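Putative polysaccharide binding proteins (DUF1812) (Bacteroides thetaiotaomicron VPI-5482, PDB 3GF8) is of uncertain function but probably acts as an outer-membrane lipoprotein in the assembly or anchoring of fimbriae, and may bind polysaccharide. Local coordinates at residues D37-Y42 with S59-G64; K118-L123 with L193-Y198; N240-L245 with E259-Q264; I270-E275 with Q281-G286. All coordinates share one frame; numbering follows the deposited sequence.

Interaction 1: D37-Y42 with S59-G64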
# COMPACT_ATOMS: atom_id res chain seq x y z
N ASP A 37 0.04 -14.69 1.22
CA ASP A 37 -0.71 -15.92 1.49
C ASP A 37 -2.03 -16.04 0.73
O ASP A 37 -2.79 -16.95 1.01
CB ASP A 37 -0.92 -16.13 2.99
CG ASP A 37 -2.01 -15.25 3.61
OD1 ASP A 37 -2.77 -14.48 2.93
OD2 ASP A 37 -2.12 -15.36 4.84
N LYS A 38 -2.31 -15.17 -0.24
CA LYS A 38 -3.48 -15.37 -1.10
C LYS A 38 -3.28 -14.62 -2.39
O LYS A 38 -2.87 -13.46 -2.39
CB LYS A 38 -4.76 -14.91 -0.39
CG LYS A 38 -6.05 -14.92 -1.29
CD LYS A 38 -7.28 -14.38 -0.55
CE LYS A 38 -8.50 -14.38 -1.44
NZ LYS A 38 -9.68 -13.73 -0.81
N VAL A 39 -3.57 -15.30 -3.50
CA VAL A 39 -3.53 -14.66 -4.81
C VAL A 39 -4.89 -14.93 -5.44
O VAL A 39 -5.48 -15.99 -5.23
CB VAL A 39 -2.37 -15.19 -5.65
CG1 VAL A 39 -1.04 -14.74 -5.06
CG2 VAL A 39 -2.39 -16.77 -5.73
N GLU A 40 -5.39 -13.95 -6.20
CA GLU A 40 -6.59 -14.16 -6.96
C GLU A 40 -6.36 -13.62 -8.36
O GLU A 40 -6.20 -12.40 -8.56
CB GLU A 40 -7.78 -13.52 -6.27
CG GLU A 40 -9.15 -13.76 -6.97
CD GLU A 40 -10.34 -13.32 -6.09
OE1 GLU A 40 -10.58 -12.09 -5.91
OE2 GLU A 40 -11.02 -14.21 -5.55
N LEU A 41 -6.29 -14.55 -9.31
CA LEU A 41 -5.98 -14.24 -10.71
C LEU A 41 -7.29 -13.95 -11.45
O LEU A 41 -8.23 -14.72 -11.36
CB LEU A 41 -5.27 -15.43 -11.38
CG LEU A 41 -4.67 -15.19 -12.78
CD1 LEU A 41 -3.38 -14.41 -12.70
CD2 LEU A 41 -4.45 -16.51 -13.53
N TYR A 42 -7.31 -12.85 -12.19
CA TYR A 42 -8.45 -12.50 -13.03
C TYR A 42 -8.04 -12.75 -14.50
O TYR A 42 -6.97 -12.30 -14.92
CB TYR A 42 -8.83 -11.02 -12.75
CG TYR A 42 -9.52 -10.86 -11.41
CD1 TYR A 42 -8.80 -10.90 -10.23
CD2 TYR A 42 -10.91 -10.73 -11.33
CE1 TYR A 42 -9.45 -10.81 -8.98
CE2 TYR A 42 -11.55 -10.60 -10.10
CZ TYR A 42 -10.82 -10.65 -8.93
OH TYR A 42 -11.46 -10.54 -7.72
N SER A 59 -0.73 -22.73 2.51
CA SER A 59 0.63 -23.23 2.61
C SER A 59 1.26 -23.41 1.23
O SER A 59 2.49 -23.26 1.07
CB SER A 59 0.64 -24.57 3.36
OG SER A 59 -0.38 -25.43 2.84
N ALA A 60 0.43 -23.73 0.24
CA ALA A 60 0.94 -24.00 -1.08
C ALA A 60 1.85 -22.86 -1.54
O ALA A 60 2.89 -23.12 -2.14
CB ALA A 60 -0.19 -24.24 -2.06
N LEU A 61 1.46 -21.63 -1.22
CA LEU A 61 2.12 -20.43 -1.74
C LEU A 61 3.50 -20.20 -1.13
O LEU A 61 4.32 -19.40 -1.67
CB LEU A 61 1.26 -19.18 -1.47
CG LEU A 61 0.04 -18.95 -2.37
CD1 LEU A 61 -0.93 -20.09 -2.28
CD2 LEU A 61 -0.63 -17.63 -1.97
N SER A 62 3.76 -20.86 -0.01
CA SER A 62 4.94 -20.58 0.80
C SER A 62 6.12 -21.46 0.43
O SER A 62 7.21 -21.26 0.95
CB SER A 62 4.62 -20.84 2.27
OG SER A 62 4.32 -22.22 2.47
N THR A 63 5.90 -22.44 -0.44
CA THR A 63 6.94 -23.44 -0.68
C THR A 63 8.21 -22.87 -1.28
O THR A 63 9.27 -23.43 -1.07
CB THR A 63 6.44 -24.55 -1.61
OG1 THR A 63 6.02 -23.97 -2.87
CG2 THR A 63 5.31 -25.34 -0.94
N GLY A 64 8.11 -21.78 -2.03
CA GLY A 64 9.24 -21.23 -2.78
C GLY A 64 9.11 -21.65 -4.23
O GLY A 64 9.79 -21.11 -5.10
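The turn that follows the β-hairpin of strands 38-44 and 50-57 folds back over the start of the hairpin's first strand, and L61 is the residue that makes the contact. Its CD2 methyl rests over the flat face of the peptide group joining D37 to K38, 3.4 Å from D37 C, and the same CD2 is equally close to K38 N. A methyl group suits this place, because it can lie on a peptide face without competing for the polar atoms at that peptide's edges. The side chain gets there with CG anti to its own carbonyl carbon (chi1 -77°), which turns the isobutyl group from the turn toward the strand. The same methyl also meets the side chain of V39, where V39 CG2 and L61 CD2 are 4.2 Å apart. Both V39 and L61 touch Y66, so the two aliphatic groups join a common apolar patch, which V39 extends to M68 and A83. The turn itself is pinned by a backbone bond from S62 N to S59 O, 2.9 Å, with A60 and L61 at its corners in helical conformation; this meets the definition of a type I β-turn. The polar ends turn to partners outside the contact. D37 forms a salt bridge with R86, and the amine of K38 bonds to the carbonyl of A85, while D37 also pairs through its backbone with G58. A leucine from a connecting loop, tucked over a strand end and reaching the apolar layer beneath, fits the β-rich, transthyretin-like fold expected of this fimbrillin-related family.

Interaction 2: K118-L123 with L193-Y198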
# COMPACT_ATOMS: atom_id res chain seq x y z
N LYS A 118 -8.11 0.26 11.62
CA LYS A 118 -7.70 -1.13 11.76
C LYS A 118 -6.39 -1.34 10.99
O LYS A 118 -6.08 -0.58 10.07
CB LYS A 118 -8.78 -2.06 11.22
CG LYS A 118 -8.81 -2.15 9.70
CD LYS A 118 -9.94 -3.05 9.14
CE LYS A 118 -11.13 -2.24 8.60
NZ LYS A 118 -12.14 -3.08 7.81
N ARG A 119 -5.63 -2.37 11.34
CA ARG A 119 -4.52 -2.73 10.50
C ARG A 119 -5.05 -3.61 9.38
O ARG A 119 -5.49 -4.68 9.65
CB ARG A 119 -3.40 -3.45 11.26
CG ARG A 119 -2.22 -3.77 10.31
CD ARG A 119 -1.03 -4.26 11.06
NE ARG A 119 -1.34 -5.52 11.73
CZ ARG A 119 -0.60 -6.10 12.69
NH1 ARG A 119 0.54 -5.55 13.12
NH2 ARG A 119 -1.01 -7.24 13.21
N MSE A 120 -5.05 -3.14 8.13
CA MSE A 120 -5.52 -3.97 7.02
C MSE A 120 -4.56 -5.12 6.71
O MSE A 120 -3.36 -4.94 6.77
CB MSE A 120 -5.64 -3.16 5.75
CG MSE A 120 -6.86 -2.37 5.68
SE MSE A 120 -6.42 -0.59 6.14
CE MSE A 120 -5.88 -0.12 4.45
N GLU A 121 -5.10 -6.27 6.33
CA GLU A 121 -4.29 -7.31 5.71
C GLU A 121 -3.65 -6.74 4.43
O GLU A 121 -4.28 -5.93 3.67
CB GLU A 121 -5.11 -8.58 5.42
CG GLU A 121 -6.11 -8.48 4.26
CD GLU A 121 -7.46 -7.88 4.60
OE1 GLU A 121 -7.63 -7.29 5.67
OE2 GLU A 121 -8.40 -8.00 3.77
N THR A 122 -2.38 -7.08 4.26
CA THR A 122 -1.54 -6.47 3.25
C THR A 122 -2.07 -6.85 1.88
O THR A 122 -2.45 -8.01 1.64
CB THR A 122 -0.08 -6.88 3.40
OG1 THR A 122 0.39 -6.35 4.63
CG2 THR A 122 0.79 -6.35 2.23
N LEU A 123 -2.13 -5.81 1.03
CA LEU A 123 -2.70 -5.90 -0.28
C LEU A 123 -1.63 -5.70 -1.36
O LEU A 123 -0.86 -4.73 -1.30
CB LEU A 123 -3.77 -4.81 -0.44
CG LEU A 123 -4.51 -4.85 -1.77
CD1 LEU A 123 -5.38 -6.11 -1.83
CD2 LEU A 123 -5.34 -3.57 -1.91
N LEU A 193 -10.72 9.68 3.27
CA LEU A 193 -10.70 8.88 4.47
C LEU A 193 -9.68 9.46 5.47
O LEU A 193 -8.68 10.08 5.07
CB LEU A 193 -10.36 7.43 4.12
CG LEU A 193 -11.22 6.70 3.08
CD1 LEU A 193 -10.68 5.29 2.87
CD2 LEU A 193 -12.74 6.70 3.44
N SER A 194 -9.99 9.26 6.76
CA SER A 194 -9.13 9.58 7.91
C SER A 194 -8.57 8.27 8.48
O SER A 194 -9.28 7.50 9.12
CB SER A 194 -9.94 10.33 8.97
OG SER A 194 -9.14 10.70 10.10
N PHE A 195 -7.31 7.98 8.18
CA PHE A 195 -6.66 6.80 8.72
C PHE A 195 -6.09 7.18 10.05
O PHE A 195 -5.38 8.19 10.14
CB PHE A 195 -5.55 6.30 7.80
CG PHE A 195 -6.03 5.85 6.44
CD1 PHE A 195 -6.23 6.77 5.42
CD2 PHE A 195 -6.28 4.50 6.17
CE1 PHE A 195 -6.66 6.35 4.16
CE2 PHE A 195 -6.70 4.08 4.91
CZ PHE A 195 -6.90 5.01 3.91
N ARG A 196 -6.39 6.39 11.07
CA ARG A 196 -5.99 6.70 12.44
C ARG A 196 -5.30 5.54 13.08
O ARG A 196 -5.43 4.46 12.59
CB ARG A 196 -7.23 7.03 13.25
CG ARG A 196 -7.90 8.23 12.69
CD ARG A 196 -9.07 8.70 13.49
NE ARG A 196 -9.65 9.82 12.77
CZ ARG A 196 -10.59 10.62 13.24
NH1 ARG A 196 -11.05 10.44 14.45
NH2 ARG A 196 -11.06 11.62 12.50
N PRO A 197 -4.58 5.77 14.18
CA PRO A 197 -3.76 4.68 14.72
C PRO A 197 -4.52 3.41 15.03
O PRO A 197 -5.62 3.45 15.55
CB PRO A 197 -3.18 5.28 16.00
CG PRO A 197 -3.07 6.77 15.67
CD PRO A 197 -4.31 7.06 14.86
N TYR A 198 -3.92 2.27 14.69
CA TYR A 198 -4.42 1.01 15.17
C TYR A 198 -3.67 0.57 16.42
O TYR A 198 -4.11 -0.33 17.12
CB TYR A 198 -4.45 -0.05 14.06
CG TYR A 198 -3.10 -0.37 13.46
CD1 TYR A 198 -2.22 -1.20 14.13
CD2 TYR A 198 -2.70 0.17 12.24
CE1 TYR A 198 -0.97 -1.49 13.61
CE2 TYR A 198 -1.47 -0.12 11.71
CZ TYR A 198 -0.60 -0.97 12.40
OH TYR A 198 0.66 -1.26 11.93
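The aliphatic part of R119 lies across one face of the Y198 ring, and this overlap dominates the contact. R119 CB stands almost exactly over the ring, 3.6 Å from the centroid of Y198 and 3° off the normal, a CH-pi interaction. With CG placed trans to the backbone N (chi1 -178°), the chain then travels over the ring toward its hydroxyl, and R119 CD ends 3.6 Å from Y198 OH. The bend at chi3 tilts the guanidinium away from stacking: its plane is 58° from that of the ring. Arginine suits this exposed position because its methylenes can cover an aromatic face while its charge stays at the margin. Replacing Y198 by an alanine would probably leave these methylenes without their apolar bed and the arginine freer to swing. Deeper in, selenomethionine M120 brings CE to the edge of the F195 ring, near its plane, 4.3 Å from F195 CE2. N213 fixes the backbone here, accepting from M120 N and donating to K118 O. Around these pairs, strand 209-214 touches both rings, strand 105-108 packs L108 against M120 and F195, and Y198 also reaches I151 of strand 139-158.

Interaction 3: N240-L245 with E259-Q264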
# COMPACT_ATOMS: atom_id res chain seq x y z
N ASN A 240 2.39 17.70 4.49
CA ASN A 240 2.19 16.93 3.28
C ASN A 240 3.21 15.83 3.36
O ASN A 240 4.41 16.03 3.16
CB ASN A 240 2.36 17.83 2.06
CG ASN A 240 2.28 17.07 0.76
OD1 ASN A 240 2.40 15.85 0.72
ND2 ASN A 240 2.08 17.79 -0.33
N LEU A 241 2.72 14.66 3.75
CA LEU A 241 3.55 13.52 3.96
C LEU A 241 4.23 13.11 2.65
O LEU A 241 5.40 12.69 2.65
CB LEU A 241 2.67 12.37 4.48
CG LEU A 241 3.39 11.09 4.87
CD1 LEU A 241 4.37 11.39 5.98
CD2 LEU A 241 2.38 9.99 5.27
N ILE A 242 3.51 13.19 1.54
CA ILE A 242 4.14 12.80 0.28
C ILE A 242 5.34 13.70 0.02
O ILE A 242 6.40 13.26 -0.42
CB ILE A 242 3.21 12.94 -0.92
CG1 ILE A 242 1.96 12.06 -0.76
CG2 ILE A 242 4.02 12.62 -2.22
CD1 ILE A 242 2.21 10.54 -0.51
N ASP A 243 5.16 14.99 0.28
CA ASP A 243 6.22 15.96 0.08
C ASP A 243 7.42 15.75 1.01
O ASP A 243 8.57 15.90 0.60
CB ASP A 243 5.69 17.35 0.29
CG ASP A 243 6.29 18.28 -0.63
OD1 ASP A 243 5.95 18.16 -1.82
OD2 ASP A 243 7.14 19.08 -0.18
N TYR A 244 7.15 15.43 2.26
CA TYR A 244 8.21 15.10 3.20
C TYR A 244 8.97 13.86 2.74
O TYR A 244 10.18 13.80 2.88
CB TYR A 244 7.66 14.93 4.61
CG TYR A 244 7.51 16.24 5.38
CD1 TYR A 244 6.93 17.35 4.79
CD2 TYR A 244 7.94 16.36 6.68
CE1 TYR A 244 6.78 18.50 5.47
CE2 TYR A 244 7.82 17.54 7.38
CZ TYR A 244 7.25 18.59 6.77
OH TYR A 244 7.11 19.76 7.46
N LEU A 245 8.26 12.87 2.20
CA LEU A 245 8.95 11.68 1.71
C LEU A 245 9.68 11.98 0.40
O LEU A 245 10.77 11.47 0.18
CB LEU A 245 7.98 10.50 1.56
CG LEU A 245 7.47 9.91 2.89
CD1 LEU A 245 6.37 8.96 2.64
CD2 LEU A 245 8.56 9.24 3.67
N GLU A 259 8.58 5.31 -7.35
CA GLU A 259 9.24 4.05 -7.21
C GLU A 259 9.61 3.77 -5.78
O GLU A 259 9.45 2.64 -5.32
CB GLU A 259 10.46 3.96 -8.09
CG GLU A 259 11.11 2.59 -8.00
CD GLU A 259 12.13 2.32 -9.09
OE1 GLU A 259 12.42 3.25 -9.91
OE2 GLU A 259 12.65 1.17 -9.12
N TYR A 260 10.08 4.80 -5.06
CA TYR A 260 10.35 4.66 -3.64
C TYR A 260 9.05 4.39 -2.87
O TYR A 260 8.97 3.47 -2.04
CB TYR A 260 11.01 5.90 -3.09
CG TYR A 260 11.21 5.87 -1.60
CD1 TYR A 260 11.92 4.83 -1.01
CD2 TYR A 260 10.72 6.88 -0.78
CE1 TYR A 260 12.12 4.82 0.37
CE2 TYR A 260 10.94 6.88 0.58
CZ TYR A 260 11.63 5.84 1.15
OH TYR A 260 11.82 5.83 2.49
N LEU A 261 8.03 5.17 -3.16
CA LEU A 261 6.73 4.98 -2.50
C LEU A 261 6.14 3.56 -2.72
O LEU A 261 5.51 2.99 -1.81
CB LEU A 261 5.75 6.04 -2.96
CG LEU A 261 6.10 7.48 -2.57
CD1 LEU A 261 4.99 8.44 -3.10
CD2 LEU A 261 6.32 7.60 -1.06
N ASP A 262 6.35 3.00 -3.89
CA ASP A 262 5.83 1.66 -4.19
C ASP A 262 6.69 0.60 -3.57
O ASP A 262 6.16 -0.39 -3.00
CB ASP A 262 5.79 1.37 -5.68
CG ASP A 262 4.73 2.15 -6.40
OD1 ASP A 262 3.69 2.50 -5.79
OD2 ASP A 262 4.93 2.41 -7.59
N ARG A 263 7.99 0.78 -3.66
CA ARG A 263 8.92 -0.25 -3.19
C ARG A 263 8.99 -0.35 -1.68
O ARG A 263 9.14 -1.44 -1.14
CB ARG A 263 10.33 0.01 -3.70
CG ARG A 263 10.64 -0.59 -5.05
CD ARG A 263 12.12 -0.42 -5.31
NE ARG A 263 12.45 -0.65 -6.71
CZ ARG A 263 12.69 -1.85 -7.24
NH1 ARG A 263 12.67 -2.97 -6.51
NH2 ARG A 263 12.97 -1.91 -8.53
N GLN A 264 8.92 0.79 -1.00
CA GLN A 264 9.00 0.83 0.45
C GLN A 264 7.60 0.79 1.03
O GLN A 264 6.75 1.62 0.65
CB GLN A 264 9.71 2.13 0.90
CG GLN A 264 9.93 2.26 2.42
CD GLN A 264 10.55 0.99 3.02
OE1 GLN A 264 9.85 0.02 3.25
NE2 GLN A 264 11.86 1.01 3.26
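The flat polar groups flanking the I242, L245 and L261 contact, the R263 guanidinium and the N240 amide, do not enter it. The guanidinium of R263 has the carboxylate of E259 at its edge, in plane, one helical turn back. R263 grips side-on: NE donates to the anti lone pair of E259 OE2, at 3.0 Å, and R263 NH2 reaches that same E259 OE2 at 3.2 Å. Both nitrogens meet OE2 in the guanidinium plane, which limits its rotation, and NH1 bonds to the carbonyl of N25. At the start of the other helix the amide of N240 caps the end, its OD1 accepting from D243 N at 2.9 Å with the donor well above the carbonyl plane. Asparagine suits an N-cap because its short side chain can bend back to an amide nitrogen that lacks a helical acceptor. Between these two short helices, which lie against the hairpin of strands 266-273 and 279-284, the closest contacts are between aliphatic side chains. L245 CD1 meets L261 CD2 at 3.9 Å, the two leucines approaching at a slant, and I242 CD1 comes within 4.3 Å of L261 CD1. L261 therefore uses one methyl for each partner. Both leucines hold CG anti to the carbonyl carbon, at -70° for L245, which brings the forked ends together between the helices. Both also touch Y267, while L245 continues to I269 and V284.

Interaction 4: I270-E275 with Q281-G286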
# COMPACT_ATOMS: atom_id res chain seq x y z
N ILE A 270 10.52 9.53 12.78
CA ILE A 270 10.51 10.42 13.92
C ILE A 270 10.50 11.89 13.46
O ILE A 270 11.36 12.30 12.68
CB ILE A 270 11.73 10.26 14.82
CG1 ILE A 270 12.05 8.79 15.12
CG2 ILE A 270 11.46 10.93 16.13
CD1 ILE A 270 10.91 8.06 15.74
N PHE A 271 9.53 12.67 13.95
CA PHE A 271 9.58 14.12 13.89
C PHE A 271 10.20 14.73 15.15
O PHE A 271 9.79 14.43 16.30
CB PHE A 271 8.18 14.69 13.71
CG PHE A 271 7.50 14.20 12.47
CD1 PHE A 271 6.89 12.97 12.46
CD2 PHE A 271 7.49 14.96 11.33
CE1 PHE A 271 6.28 12.51 11.33
CE2 PHE A 271 6.88 14.50 10.19
CZ PHE A 271 6.28 13.27 10.20
N PHE A 272 11.18 15.59 14.91
CA PHE A 272 11.82 16.39 15.93
C PHE A 272 11.30 17.80 15.79
O PHE A 272 11.60 18.49 14.81
CB PHE A 272 13.34 16.35 15.78
CG PHE A 272 13.90 15.00 16.01
CD1 PHE A 272 13.84 14.04 15.02
CD2 PHE A 272 14.40 14.66 17.25
CE1 PHE A 272 14.32 12.77 15.25
CE2 PHE A 272 14.87 13.39 17.50
CZ PHE A 272 14.84 12.45 16.51
N LEU A 273 10.49 18.22 16.76
CA LEU A 273 9.71 19.45 16.62
C LEU A 273 10.21 20.56 17.51
O LEU A 273 10.80 20.33 18.58
CB LEU A 273 8.27 19.19 16.99
CG LEU A 273 7.63 18.06 16.21
CD1 LEU A 273 6.48 17.54 16.99
CD2 LEU A 273 7.19 18.64 14.89
N SER A 274 9.96 21.77 17.05
CA SER A 274 10.15 22.95 17.86
C SER A 274 8.98 23.02 18.86
O SER A 274 7.96 22.33 18.72
CB SER A 274 10.18 24.21 16.99
OG SER A 274 8.89 24.56 16.51
N GLU A 275 9.14 23.90 19.83
CA GLU A 275 8.04 24.31 20.70
C GLU A 275 6.82 24.82 19.97
O GLU A 275 5.73 24.79 20.50
CB GLU A 275 8.50 25.41 21.65
CG GLU A 275 9.56 24.96 22.61
CD GLU A 275 9.64 25.85 23.85
OE1 GLU A 275 9.06 26.97 23.83
OE2 GLU A 275 10.29 25.40 24.82
N GLN A 281 13.70 18.55 11.98
CA GLN A 281 14.23 17.47 11.18
C GLN A 281 13.40 16.24 11.38
O GLN A 281 12.70 16.13 12.39
CB GLN A 281 15.69 17.18 11.58
CG GLN A 281 15.88 16.92 13.06
CD GLN A 281 17.18 16.19 13.37
OE1 GLN A 281 18.27 16.61 12.95
NE2 GLN A 281 17.07 15.11 14.15
N ILE A 282 13.46 15.34 10.40
CA ILE A 282 12.86 14.04 10.50
C ILE A 282 13.89 12.93 10.32
O ILE A 282 14.96 13.12 9.73
CB ILE A 282 11.69 13.85 9.48
CG1 ILE A 282 12.23 13.76 8.04
CG2 ILE A 282 10.72 14.98 9.62
CD1 ILE A 282 11.18 13.89 6.99
N VAL A 283 13.57 11.75 10.82
CA VAL A 283 14.39 10.61 10.57
C VAL A 283 13.45 9.61 9.97
O VAL A 283 12.44 9.26 10.59
CB VAL A 283 15.02 10.12 11.82
CG1 VAL A 283 15.87 8.79 11.56
CG2 VAL A 283 15.89 11.18 12.37
N VAL A 284 13.74 9.20 8.74
CA VAL A 284 12.95 8.20 8.02
C VAL A 284 13.80 6.96 7.89
O VAL A 284 14.83 6.98 7.23
CB VAL A 284 12.52 8.70 6.65
CG1 VAL A 284 11.62 7.64 5.93
CG2 VAL A 284 11.83 10.04 6.79
N ASN A 285 13.38 5.90 8.54
CA ASN A 285 14.13 4.64 8.53
C ASN A 285 15.65 4.88 8.71
O ASN A 285 16.47 4.37 7.95
CB ASN A 285 13.82 3.86 7.25
CG ASN A 285 12.35 3.42 7.15
OD1 ASN A 285 11.69 3.31 8.17
ND2 ASN A 285 11.85 3.17 5.91
N GLY A 286 16.01 5.65 9.71
CA GLY A 286 17.42 5.85 10.03
C GLY A 286 18.07 7.03 9.35
O GLY A 286 19.13 7.48 9.82
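I270 and V283 exchange two backbone bonds: I270 N donates to V283 O at 2.9 Å, and V283 N returns the bond to I270 O, also at 2.9 Å. Two residues further, F272 N gives its hydrogen to Q281 O at 3.0 Å, nearly head-on, with a C=O...N angle of 174°. The peptide groups of F271, which lies in a non-hydrogen-bonded pair with I282, are satisfied on the other side by G155 and Q157 of strand 139-158. On the buried face I282 CG2 packs against F271 CD2 at 3.7 Å, and F271 also lies nearly parallel to the ring of F156; bulky apolar residues suit this interior. On the other face the amide nitrogen of Q281 sits over one side of the F272 ring, toward its rim, with Q281 NE2 3.5 Å from F272 CD1 and the amide plane 89° from the ring. Q281 CG sits between its backbone N and carbonyl carbon (chi1 54°), and the extended chain beyond carries NE2 there. V283 CG2 approaches F272 CE1 at 3.6 Å. A serine in place of F272 would probably leave the Q281 amide without its aromatic support and open a gap beside V283. N285 ND2 donates to N266 O and E251 OE2. This alternation of hydrogen-bonded and non-hydrogen-bonded pairs, with I270-V283 bonded both ways and F272-Q281 through F272 N, is typical of an antiparallel β-hairpin.

How the interactions relate
The four contacts follow one another along the chain without interleaving. Interaction 1 lies far from interaction 4, about 38 Å between centres and on opposite sides of the chain's centre, whereas interaction 2 falls between, about 23 Å from each. Interactions 3 and 4 are the close pair, with centres about 16 Å apart: Y244 packs on F271 and I282, Y260 on V284, and helix 257-263 leads into strand 266-273. The long strand 139-158 ties the regions together, since it pairs with 266-273 and 209-214 and also with 124-133, which adjoins 75-83 and so strand 38-44. This fits an elongated, β-rich body, its two short helices packed near the middle against the 266-284 hairpin.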